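Local coordinates for conserved uncharacterized protein (predicted phosphoesterase COG0622) (Streptococcus pneumoniae, PDB 3CK2) that is a predicted metal-dependent phosphoesterase of the calcineurin-like superfamily, with two manganese ions bound, and probably hydrolyses phosphoester bonds, at residues D98-A101 and Q102-A106. Residues are numbered along the deposited sequence; the frame is centred on the assembly and turned at random.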
loop_
_atom_site.group_PDB
_atom_site.type_symbol
_atom_site.label_atom_id
_atom_site.label_comp_id
_atom_site.label_asym_id
_atom_site.label_seq_id
_atom_site.Cartn_x
_atom_site.Cartn_y
_atom_site.Cartn_z
ATOM N N ASP A 98 -0.937 12.148 9.025
ATOM C CA ASP A 98 -1.945 11.836 10.032
ATOM C C ASP A 98 -3.054 12.907 10.080
ATOM O O ASP A 98 -4.208 12.584 10.310
ATOM C CB ASP A 98 -1.268 11.689 11.400
ATOM C CG ASP A 98 -2.206 11.203 12.482
ATOM O OD1 ASP A 98 -2.724 10.077 12.417
ATOM O OD2 ASP A 98 -2.410 11.941 13.443
ATOM N N TYR A 99 -2.728 14.177 9.878
ATOM C CA TYR A 99 -3.774 15.198 9.845
ATOM C C TYR A 99 -4.788 14.925 8.712
ATOM O O TYR A 99 -6.003 15.006 8.903
ATOM C CB TYR A 99 -3.146 16.576 9.691
ATOM C CG TYR A 99 -4.143 17.727 9.683
ATOM C CD1 TYR A 99 -4.688 18.215 10.867
ATOM C CD2 TYR A 99 -4.520 18.334 8.483
ATOM C CE1 TYR A 99 -5.598 19.279 10.858
ATOM C CE2 TYR A 99 -5.418 19.379 8.463
ATOM C CZ TYR A 99 -5.953 19.851 9.649
ATOM O OH TYR A 99 -6.831 20.890 9.597
ATOM N N TRP A 100 -4.255 14.564 7.543
ATOM C CA TRP A 100 -5.048 14.264 6.355
ATOM C C TRP A 100 -5.901 13.051 6.609
ATOM O O TRP A 100 -7.060 13.056 6.258
ATOM C CB TRP A 100 -4.129 14.034 5.134
ATOM C CG TRP A 100 -4.834 13.552 3.894
ATOM C CD1 TRP A 100 -5.944 14.111 3.327
ATOM C CD2 TRP A 100 -4.476 12.439 3.051
ATOM N NE1 TRP A 100 -6.311 13.413 2.201
ATOM C CE2 TRP A 100 -5.427 12.384 2.004
ATOM C CE3 TRP A 100 -3.462 11.476 3.087
ATOM C CZ2 TRP A 100 -5.384 11.411 0.994
ATOM C CZ3 TRP A 100 -3.422 10.510 2.082
ATOM C CH2 TRP A 100 -4.372 10.493 1.047
ATOM N N ALA A 101 -5.324 12.013 7.217
ATOM C CA ALA A 101 -6.034 10.761 7.486
ATOM C C ALA A 101 -7.191 10.970 8.460
ATOM O O ALA A 101 -8.221 10.283 8.393
ATOM C CB ALA A 101 -5.062 9.677 8.021
ATOM N N GLN A 102 -7.019 11.927 9.363
ATOM C CA GLN A 102 -8.030 12.217 10.355
ATOM C C GLN A 102 -9.144 13.049 9.719
ATOM O O GLN A 102 -10.325 12.783 9.957
ATOM C CB GLN A 102 -7.413 12.958 11.537
ATOM C CG GLN A 102 -6.210 12.290 12.140
ATOM C CD GLN A 102 -6.505 11.644 13.442
ATOM O OE1 GLN A 102 -6.771 12.339 14.430
ATOM N NE2 GLN A 102 -6.453 10.298 13.481
ATOM N N GLU A 103 -8.782 14.029 8.887
ATOM C CA GLU A 103 -9.806 14.808 8.181
ATOM C C GLU A 103 -10.648 13.934 7.224
ATOM O O GLU A 103 -11.844 14.167 7.060
ATOM C CB GLU A 103 -9.222 16.079 7.515
ATOM C CG GLU A 103 -8.664 15.948 6.087
ATOM C CD GLU A 103 -8.134 17.297 5.506
ATOM O OE1 GLU A 103 -8.804 18.347 5.748
ATOM O OE2 GLU A 103 -7.063 17.291 4.813
ATOM N N GLU A 104 -10.025 12.909 6.647
ATOM C CA GLU A 104 -10.711 11.938 5.801
ATOM C C GLU A 104 -11.491 10.897 6.587
ATOM O O GLU A 104 -12.308 10.196 6.011
ATOM C CB GLU A 104 -9.692 11.174 4.939
ATOM C CG GLU A 104 -8.984 11.984 3.888
ATOM C CD GLU A 104 -9.903 12.484 2.788
ATOM O OE1 GLU A 104 -11.021 11.955 2.594
ATOM O OE2 GLU A 104 -9.499 13.428 2.101
ATOM N N GLU A 105 -11.213 10.766 7.881
ATOM C CA GLU A 105 -11.719 9.665 8.696
ATOM C C GLU A 105 -11.529 8.304 7.996
ATOM O O GLU A 105 -12.473 7.532 7.832
ATOM C CB GLU A 105 -13.181 9.923 9.080
ATOM C CG GLU A 105 -13.321 10.820 10.329
ATOM C CD GLU A 105 -14.434 11.836 10.215
ATOM O OE1 GLU A 105 -15.599 11.423 10.013
ATOM O OE2 GLU A 105 -14.142 13.055 10.331
ATOM N N ALA A 106 -10.286 8.029 7.598
ATOM C CA ALA A 106 -9.935 6.793 6.895
ATOM C C ALA A 106 -9.912 5.592 7.867
ATOM O O ALA A 106 -9.585 5.755 9.040
ATOM C CB ALA A 106 -8.567 6.961 6.192
#
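W100 and E104 form a local i, i+4 side-chain contact, with a weak indole N-H to carboxylate bond, at the C-terminal end of helix 95-103, the helix of the beta-alpha-beta unit between strands 78-83 and 108-110, where the chain closes in a Schellman motif. E105, with positive phi, turns the backbone back: E105 N bonds to Q102 O at 3.0 Å, and A106 N reaches A101 O at 3.2 Å in a nearly straight bond (171°). In the turn before, E103 N donates to Y99 O at 2.9 Å and E104 N to W100 O at 3.0 Å.

The W100 indole, its CG anti to the backbone N (chi1 173°), is crossed obliquely by the E104 side chain, ring and carboxylate planes 78° apart. Bent at chi2, the E104 chain passes its CG 3.5 Å from W100 NE1 and brings OE2 to a weak hydrogen bond with that NE1 at 3.2 Å. E104 OE1 forms a salt bridge with K79. From the neighbouring position E103 sends its extended chain to the same ring, where E103 OE2 lies in the indole plane at the edge, 3.7 Å from W100 CD1.

W100 also packs on F88 and I81 and makes a cation-pi contact with R70, while A101 and A106 both touch I81, seating the helix end on strand 78-83. E104 thus meets the N-H of a buried indole, while E103 approaches only the carbon CD1 beside it; the salt bridge with K79 would be expected to offset part of the charge of E104 and to leave its OE2 for the weak indole bond.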